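Local coordinates for protein endonuclease V (Bacillus subtilis, PDB 3GA2) that probably repairs deaminated DNA by cutting the second phosphodiester bond 3' to a deoxyinosine, with magnesium as cofactor, leaving the lesion on the nicked strand, at residues I28-T33 with C192-D197; P32-D37 with L198-Q203. The protein carries 1 engineered substitution. All coordinates share one frame; numbering follows the deposited sequence.

Interaction 1 of 2, residues I28-T33 with C192-D197; sequences INLSPT and CGNYID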
# COMPACT_ATOMS: atom_id res chain seq x y z
N ILE A 28 -0.54 14.75 7.23
CA ILE A 28 -0.99 13.42 7.61
C ILE A 28 -1.99 13.50 8.75
O ILE A 28 -1.77 14.21 9.73
CB ILE A 28 0.20 12.53 8.04
CG1 ILE A 28 1.10 12.28 6.83
CG2 ILE A 28 -0.31 11.23 8.65
CD1 ILE A 28 2.40 11.59 7.14
N ASN A 29 -3.09 12.77 8.61
CA ASN A 29 -4.11 12.76 9.64
C ASN A 29 -4.59 11.34 9.92
O ASN A 29 -5.31 10.75 9.12
CB ASN A 29 -5.30 13.62 9.21
CG ASN A 29 -6.48 13.47 10.15
OD1 ASN A 29 -6.32 13.47 11.36
ND2 ASN A 29 -7.67 13.35 9.59
N LEU A 30 -4.19 10.82 11.08
CA LEU A 30 -4.56 9.47 11.49
C LEU A 30 -5.64 9.44 12.55
O LEU A 30 -5.73 8.49 13.33
CB LEU A 30 -3.32 8.75 12.01
CG LEU A 30 -2.36 8.09 11.00
CD1 LEU A 30 -2.42 8.76 9.65
CD2 LEU A 30 -0.96 8.10 11.58
N SER A 31 -6.48 10.47 12.58
CA SER A 31 -7.55 10.55 13.58
C SER A 31 -8.84 9.82 13.19
O SER A 31 -9.55 9.32 14.06
CB SER A 31 -7.89 12.01 13.85
OG SER A 31 -8.51 12.59 12.72
N PRO A 32 -9.15 9.76 11.89
CA PRO A 32 -10.38 9.07 11.48
C PRO A 32 -10.54 7.63 11.99
O PRO A 32 -9.62 6.82 11.92
CB PRO A 32 -10.31 9.15 9.96
CG PRO A 32 -9.61 10.47 9.74
CD PRO A 32 -8.49 10.38 10.74
N THR A 33 -11.72 7.34 12.52
CA THR A 33 -12.03 6.01 13.02
C THR A 33 -13.01 5.42 12.00
O THR A 33 -14.00 6.05 11.65
CB THR A 33 -12.70 6.06 14.42
OG1 THR A 33 -11.75 6.50 15.39
CG2 THR A 33 -13.21 4.68 14.83
N CYS A 192 -0.72 2.62 9.24
CA CYS A 192 -1.80 3.41 8.70
C CYS A 192 -1.23 3.98 7.42
O CYS A 192 -0.01 4.09 7.27
CB CYS A 192 -2.14 4.59 9.61
SG CYS A 192 -2.93 4.19 11.16
N GLY A 193 -2.11 4.31 6.49
CA GLY A 193 -1.68 4.95 5.26
C GLY A 193 -1.91 6.40 5.61
O GLY A 193 -1.00 7.10 6.06
N ASN A 194 -3.15 6.86 5.44
CA ASN A 194 -3.53 8.23 5.81
C ASN A 194 -5.05 8.26 5.95
O ASN A 194 -5.75 7.44 5.36
CB ASN A 194 -3.07 9.25 4.76
CG ASN A 194 -3.18 10.69 5.26
OD1 ASN A 194 -3.32 10.93 6.46
ND2 ASN A 194 -3.11 11.65 4.34
N TYR A 195 -5.55 9.17 6.78
CA TYR A 195 -6.99 9.32 6.99
C TYR A 195 -7.64 8.15 7.73
O TYR A 195 -8.81 7.83 7.49
CB TYR A 195 -7.68 9.53 5.64
CG TYR A 195 -7.06 10.61 4.78
CD1 TYR A 195 -6.80 11.87 5.30
CD2 TYR A 195 -6.75 10.37 3.45
CE1 TYR A 195 -6.24 12.87 4.50
CE2 TYR A 195 -6.19 11.36 2.65
CZ TYR A 195 -5.94 12.61 3.18
OH TYR A 195 -5.41 13.59 2.37
N ILE A 196 -6.90 7.52 8.63
CA ILE A 196 -7.41 6.38 9.38
C ILE A 196 -6.47 6.08 10.54
O ILE A 196 -5.26 6.24 10.42
CB ILE A 196 -7.52 5.15 8.45
CG1 ILE A 196 -8.12 3.96 9.19
CG2 ILE A 196 -6.12 4.79 7.93
CD1 ILE A 196 -8.32 2.74 8.28
N ASP A 197 -7.03 5.64 11.67
CA ASP A 197 -6.21 5.32 12.84
C ASP A 197 -5.70 3.88 12.79
O ASP A 197 -6.15 3.06 11.98
CB ASP A 197 -6.97 5.57 14.15
CG ASP A 197 -8.24 4.75 14.27
OD1 ASP A 197 -8.33 3.65 13.70
OD2 ASP A 197 -9.16 5.20 14.98

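Interaction 2 of 2, residues P32-D37 with L198-Q203; sequences PTIHPD and LDSSYQ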
# COMPACT_ATOMS: atom_id res chain seq x y z
N PRO A 32 -9.15 9.76 11.89
CA PRO A 32 -10.38 9.07 11.48
C PRO A 32 -10.54 7.63 11.99
O PRO A 32 -9.62 6.82 11.92
CB PRO A 32 -10.31 9.15 9.96
CG PRO A 32 -9.61 10.47 9.74
CD PRO A 32 -8.49 10.38 10.74
N THR A 33 -11.72 7.34 12.52
CA THR A 33 -12.03 6.01 13.02
C THR A 33 -13.01 5.42 12.00
O THR A 33 -14.00 6.05 11.65
CB THR A 33 -12.70 6.06 14.42
OG1 THR A 33 -11.75 6.50 15.39
CG2 THR A 33 -13.21 4.68 14.83
N ILE A 34 -12.71 4.22 11.51
CA ILE A 34 -13.58 3.61 10.52
C ILE A 34 -13.81 2.14 10.81
O ILE A 34 -12.88 1.33 10.74
CB ILE A 34 -13.00 3.82 9.09
CG1 ILE A 34 -13.90 3.16 8.04
CG2 ILE A 34 -11.60 3.26 9.02
CD1 ILE A 34 -13.71 1.67 7.89
N HIS A 35 -15.05 1.81 11.16
CA HIS A 35 -15.41 0.44 11.47
C HIS A 35 -15.51 -0.41 10.22
O HIS A 35 -15.98 0.05 9.18
CB HIS A 35 -16.76 0.38 12.20
CG HIS A 35 -16.74 0.99 13.56
ND1 HIS A 35 -16.77 2.35 13.78
CD2 HIS A 35 -16.68 0.41 14.79
CE1 HIS A 35 -16.73 2.59 15.08
NE2 HIS A 35 -16.68 1.43 15.71
N PRO A 36 -15.06 -1.66 10.32
CA PRO A 36 -15.09 -2.61 9.20
C PRO A 36 -16.48 -2.78 8.60
O PRO A 36 -16.63 -2.82 7.38
CB PRO A 36 -14.56 -3.89 9.84
CG PRO A 36 -13.60 -3.37 10.86
CD PRO A 36 -14.37 -2.24 11.48
N ASP A 37 -17.51 -2.89 9.43
CA ASP A 37 -18.84 -3.08 8.88
C ASP A 37 -19.54 -1.81 8.41
O ASP A 37 -20.70 -1.86 8.00
CB ASP A 37 -19.73 -3.83 9.86
CG ASP A 37 -19.45 -3.47 11.28
OD1 ASP A 37 -19.26 -2.27 11.56
OD2 ASP A 37 -19.43 -4.39 12.13
N LEU A 198 -4.74 3.57 13.66
CA LEU A 198 -4.15 2.24 13.70
C LEU A 198 -5.16 1.15 14.04
O LEU A 198 -5.14 0.06 13.48
CB LEU A 198 -2.99 2.19 14.69
CG LEU A 198 -2.20 0.88 14.68
CD1 LEU A 198 -1.82 0.54 13.24
CD2 LEU A 198 -0.94 1.02 15.54
N ASP A 199 -6.05 1.46 14.98
CA ASP A 199 -7.07 0.52 15.39
C ASP A 199 -7.93 0.07 14.22
O ASP A 199 -8.18 -1.12 14.04
CB ASP A 199 -7.96 1.14 16.46
CG ASP A 199 -8.59 0.11 17.34
OD1 ASP A 199 -7.85 -0.49 18.16
OD2 ASP A 199 -9.81 -0.12 17.23
N SER A 200 -8.39 1.04 13.43
CA SER A 200 -9.23 0.73 12.29
C SER A 200 -8.42 -0.00 11.22
O SER A 200 -8.93 -0.92 10.59
CB SER A 200 -9.83 2.00 11.71
OG SER A 200 -10.58 2.71 12.70
N SER A 201 -7.17 0.41 11.02
CA SER A 201 -6.33 -0.25 10.03
C SER A 201 -6.21 -1.71 10.40
O SER A 201 -6.26 -2.59 9.54
CB SER A 201 -4.94 0.39 10.00
OG SER A 201 -5.01 1.71 9.49
N TYR A 202 -6.04 -1.96 11.69
CA TYR A 202 -5.91 -3.31 12.22
C TYR A 202 -7.20 -4.12 12.06
O TYR A 202 -7.17 -5.27 11.63
CB TYR A 202 -5.50 -3.26 13.69
CG TYR A 202 -5.60 -4.59 14.40
CD1 TYR A 202 -6.74 -4.91 15.15
CD2 TYR A 202 -4.58 -5.53 14.32
CE1 TYR A 202 -6.85 -6.14 15.80
CE2 TYR A 202 -4.68 -6.77 14.96
CZ TYR A 202 -5.82 -7.06 15.70
OH TYR A 202 -5.92 -8.27 16.36
N GLN A 203 -8.33 -3.51 12.42
CA GLN A 203 -9.62 -4.19 12.33
C GLN A 203 -10.02 -4.52 10.90
O GLN A 203 -10.54 -5.60 10.63
CB GLN A 203 -10.72 -3.34 12.97
CG GLN A 203 -10.62 -3.18 14.48
CD GLN A 203 -10.56 -4.51 15.21
OE1 GLN A 203 -11.25 -5.46 14.86
NE2 GLN A 203 -9.74 -4.56 16.26

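Interaction 1 of 2, residues I28-T33 with C192-D197
Asn194 holds CG anti to its backbone N (chi1 -167°), toward Asn29, and chi2 (16°) then turns OD1 to it, while Asp197 has CG wedged between its own N and carbonyl carbon, on the side of Thr33. Asn194 OD1 takes the backbone N-H of Asn29 at 2.8 Å from N, in the plane of the carboxamide and almost straight, 169° at the hydrogen. Tyr195 N returns a weak bond to Asn29 O. At the other end Asp197 N gives its hydrogen to Pro32 O (2.9 Å), and Thr33 OG1 donates to Asp197 OD2 at 2.9 Å. The other carboxylate oxygen, OD1, caps Ser200 N at the start of helix 198-207. Between the polar ends, Leu30 CG rests 3.8 Å from Cys192 CB. The Pro32 ring lies against the backbone of Tyr195, Pro32 CB 3.2 Å from Tyr195 O. Asn29 OD1 turns back on its own segment, accepting from Ser31 N in an Asx turn and from Ser31 OG. The loop between helix 14-25 and strand 41-52 lies along the end of strand 188-194, where Gly193 and Asn194 form a classic beta bulge opposite Thr140, with helix 128-136 beside Asn194 and Tyr195.

Interaction 2 of 2, residues P32-D37 with L198-Q203
The first turns of helix 198-207, which follows strand 188-194 of the RNase H-like fold, meet the loop leading into strand 41-52 through Ser200, Ile34, Pro36 and Gln203. Ser200 carries the polar part. Its OG lies anti to the carbonyl carbon (chi1 -57°) and accepts the backbone N-H of Ile34 at 2.9 Å from N, with an angle of 168° at the hydrogen. The methylene beside it is packed too: Ser200 CB comes to 3.5 Å from Ile34 CG2, tighter than usual for two carbons, and to 3.3 Å from Ile34 O. Thr33 adds a looser touch, its CG2 3.9 Å from Ser200 OG. The Ser200 hydroxyl is also hydrogen-bonded to Asp197 OD1, just before the helix, so it links the helix start to the loop. An alanine in place of Ser200 would probably leave the Ile34 N-H without this acceptor and Asp197 OD1 without its hydroxyl partner. Ile34 also touches the side chains of Ile39, Ile196 and Ile204. Three residues further along the helix, Gln203 turns its CB to the loop, while its side chain, bent at chi2, leads away from the loop at its end. The meeting there is apolar and oblique: Pro36 CG sits 3.6 Å from Gln203 CB, with Pro36 CD at 4.1 Å from the same Gln203 CB.

From the N terminus, the chain leaves helix 14-25 and enters the loop that serves both contacts, first through 28-33 and then through 32-37, with Pro32 and Thr33 common to the two. Its partners lie some 160 residues later and also follow one another, 192-197 and then 198-203. Both sides advance in the same direction along the chain, so the two links cross rather than nest, and each closes a long loop that takes in most of the sheet. Interaction 1 ties the loop to the end of strand 188-194, interaction 2 to the helix that follows. Their centres are about 9 Å apart, and Ile196 CD1 of the first packs 3.4 Å from Ile34 CG2 of the second.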